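Local structure of aminofutalosine deaminase (Helicobacter pylori, 7LKK) at residues A[271-276]-A[289-294]. The protein catalyses the hydrolytic deamination of aminofutalosine in the menaquinone pathway and probably also converts adenosine to inosine. Residues are numbered along the deposited sequence; the frame is centred on the assembly and turned at random.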
loop_
_atom_site.group_PDB
_atom_site.type_symbol
_atom_site.label_atom_id
_atom_site.label_comp_id
_atom_site.label_asym_id
_atom_site.label_seq_id
_atom_site.Cartn_x
_atom_site.Cartn_y
_atom_site.Cartn_z
ATOM N N THR A 271 20.669 -15.868 14.251
ATOM C CA THR A 271 20.559 -15.741 12.801
ATOM C C THR A 271 19.204 -15.169 12.414
ATOM O O THR A 271 18.164 -15.654 12.872
ATOM C CB THR A 271 20.766 -17.095 12.109
ATOM O OG1 THR A 271 22.074 -17.593 12.409
ATOM C CG2 THR A 271 20.627 -16.951 10.601
ATOM N N LEU A 272 19.221 -14.145 11.564
ATOM C CA LEU A 272 18.008 -13.597 10.973
ATOM C C LEU A 272 17.652 -14.387 9.719
ATOM O O LEU A 272 18.493 -14.566 8.831
ATOM C CB LEU A 272 18.188 -12.118 10.621
ATOM C CG LEU A 272 18.113 -11.052 11.718
ATOM C CD1 LEU A 272 19.260 -11.178 12.709
ATOM C CD2 LEU A 272 18.105 -9.666 11.092
ATOM N N PHE A 273 16.412 -14.859 9.652
ATOM C CA PHE A 273 15.885 -15.556 8.484
ATOM C C PHE A 273 14.879 -14.642 7.800
ATOM O O PHE A 273 13.859 -14.285 8.398
ATOM C CB PHE A 273 15.231 -16.880 8.879
ATOM C CG PHE A 273 16.209 -17.985 9.134
ATOM C CD1 PHE A 273 16.867 -18.077 10.349
ATOM C CD2 PHE A 273 16.473 -18.934 8.160
ATOM C CE1 PHE A 273 17.770 -19.093 10.587
ATOM C CE2 PHE A 273 17.376 -19.954 8.395
ATOM C CZ PHE A 273 18.024 -20.032 9.608
ATOM N N VAL A 274 15.174 -14.256 6.557
ATOM C CA VAL A 274 14.403 -13.254 5.829
ATOM C C VAL A 274 13.461 -13.940 4.849
ATOM O O VAL A 274 13.826 -14.943 4.218
ATOM C CB VAL A 274 15.339 -12.268 5.102
ATOM C CG1 VAL A 274 14.543 -11.146 4.451
ATOM C CG2 VAL A 274 16.369 -11.704 6.070
ATOM N N HIS A 275 12.243 -13.392 4.732
ATOM C CA HIS A 275 11.195 -13.789 3.787
ATOM C C HIS A 275 10.409 -14.997 4.294
ATOM O O HIS A 275 9.391 -14.825 4.973
ATOM C CB HIS A 275 11.783 -14.039 2.395
ATOM C CG HIS A 275 12.513 -12.857 1.835
ATOM N ND1 HIS A 275 11.924 -11.618 1.701
ATOM C CD2 HIS A 275 13.786 -12.718 1.396
ATOM C CE1 HIS A 275 12.800 -10.769 1.193
ATOM N NE2 HIS A 275 13.937 -11.411 0.998
ATOM N N ASN A 276 10.845 -16.213 3.958
ATOM C CA ASN A 276 10.346 -17.468 4.524
ATOM C C ASN A 276 8.928 -17.845 4.106
ATOM O O ASN A 276 8.349 -18.758 4.712
ATOM C CB ASN A 276 10.390 -17.472 6.060
ATOM C CG ASN A 276 11.667 -16.879 6.620
ATOM O OD1 ASN A 276 12.714 -17.527 6.628
ATOM N ND2 ASN A 276 11.582 -15.647 7.115
ATOM N N SER A 289 13.652 -24.603 16.758
ATOM C CA SER A 289 14.275 -25.550 17.677
ATOM C C SER A 289 15.777 -25.680 17.453
ATOM O O SER A 289 16.522 -25.899 18.415
ATOM C CB SER A 289 13.608 -26.921 17.555
ATOM O OG SER A 289 13.800 -27.472 16.265
ATOM N N GLN A 290 16.245 -25.553 16.211
ATOM C CA GLN A 290 17.661 -25.745 15.917
ATOM C C GLN A 290 18.483 -24.476 16.138
ATOM O O GLN A 290 19.557 -24.529 16.744
ATOM C CB GLN A 290 17.836 -26.239 14.478
ATOM C CG GLN A 290 17.426 -27.688 14.258
ATOM C CD GLN A 290 18.324 -28.668 14.993
ATOM O OE1 GLN A 290 19.381 -29.052 14.496
ATOM N NE2 GLN A 290 17.901 -29.082 16.183
ATOM N N VAL A 291 17.988 -23.332 15.666
ATOM C CA VAL A 291 18.777 -22.103 15.739
ATOM C C VAL A 291 18.762 -21.518 17.150
ATOM O O VAL A 291 19.715 -20.832 17.545
ATOM C CB VAL A 291 18.271 -21.098 14.687
ATOM C CG1 VAL A 291 19.040 -19.784 14.759
ATOM C CG2 VAL A 291 18.386 -21.699 13.296
ATOM N N LYS A 292 17.697 -21.771 17.918
ATOM C CA LYS A 292 17.520 -21.303 19.295
ATOM C C LYS A 292 17.252 -19.804 19.356
ATOM O O LYS A 292 16.331 -19.365 20.054
ATOM C CB LYS A 292 18.738 -21.635 20.165
ATOM C CG LYS A 292 19.092 -23.105 20.276
ATOM C CD LYS A 292 17.914 -23.970 20.672
ATOM C CE LYS A 292 18.373 -25.394 20.958
ATOM N NZ LYS A 292 19.139 -25.971 19.815
ATOM N N ASN A 293 18.050 -19.007 18.645
ATOM C CA ASN A 293 17.848 -17.563 18.614
ATOM C C ASN A 293 17.615 -17.069 17.190
ATOM O O ASN A 293 18.357 -16.216 16.689
ATOM C CB ASN A 293 19.040 -16.844 19.250
ATOM C CG ASN A 293 18.999 -16.884 20.768
ATOM O OD1 ASN A 293 18.119 -16.294 21.393
ATOM N ND2 ASN A 293 19.951 -17.590 21.369
ATOM N N ALA A 294 16.589 -17.600 16.532
ATOM C CA ALA A 294 16.228 -17.187 15.185
ATOM C C ALA A 294 15.294 -15.982 15.212
ATOM O O ALA A 294 14.530 -15.783 16.161
ATOM C CB ALA A 294 15.565 -18.339 14.432
#
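The ring of Phe273 meets Phe222 edge-to-face and is touched obliquely by Val291 CG2 and the methyl of Ala294, while the imidazole of His275, further along the same strand, carries Val274 CG1 over the centre of one face, 3.4 Å above the plane. Both rings belong to a beta-alpha-beta unit of the amidohydrolase TIM barrel: strand 269-275, helix 281-291 and the parallel strand 294-298. The unit illustrates how one barrel strand serves two sides. Phe273 points outward to the returning helix, whereas His275, at the strand's C-terminal end, hydrogen-bonds through NE2 to O8 of the bound methylthio-coformycin and lies against the iron ligand His221. On the helix side, Phe273 and Val291 meet tip to tip, CE1 standing 3.8 Å from CG2. With Val291 CG1 anti to its backbone N (chi1 178°), CG2 is directed to the ring and CG1 to Thr271 CB, at 4.2 Å, so the two branches touch successive outward-facing residues of the strand. Ile287 of the same helix also packs on Phe273 and Ala294. Lys292, the first residue past the helix, takes a positive phi, and its NZ turns back to Ser289 O, 3.0 Å away, while forming a salt bridge with Asp268. Where the chain leaves the helix, Thr271 N reaches Asn293 O in a weak bond of 3.4 Å, and Ala294 CA makes a CH...O contact with Thr271 O. Beyond Phe273 the strand's exit is tied by Asn276, whose ND2 donates almost straight (175°) to Phe273 O at 2.9 Å, approaching from above the carbonyl plane.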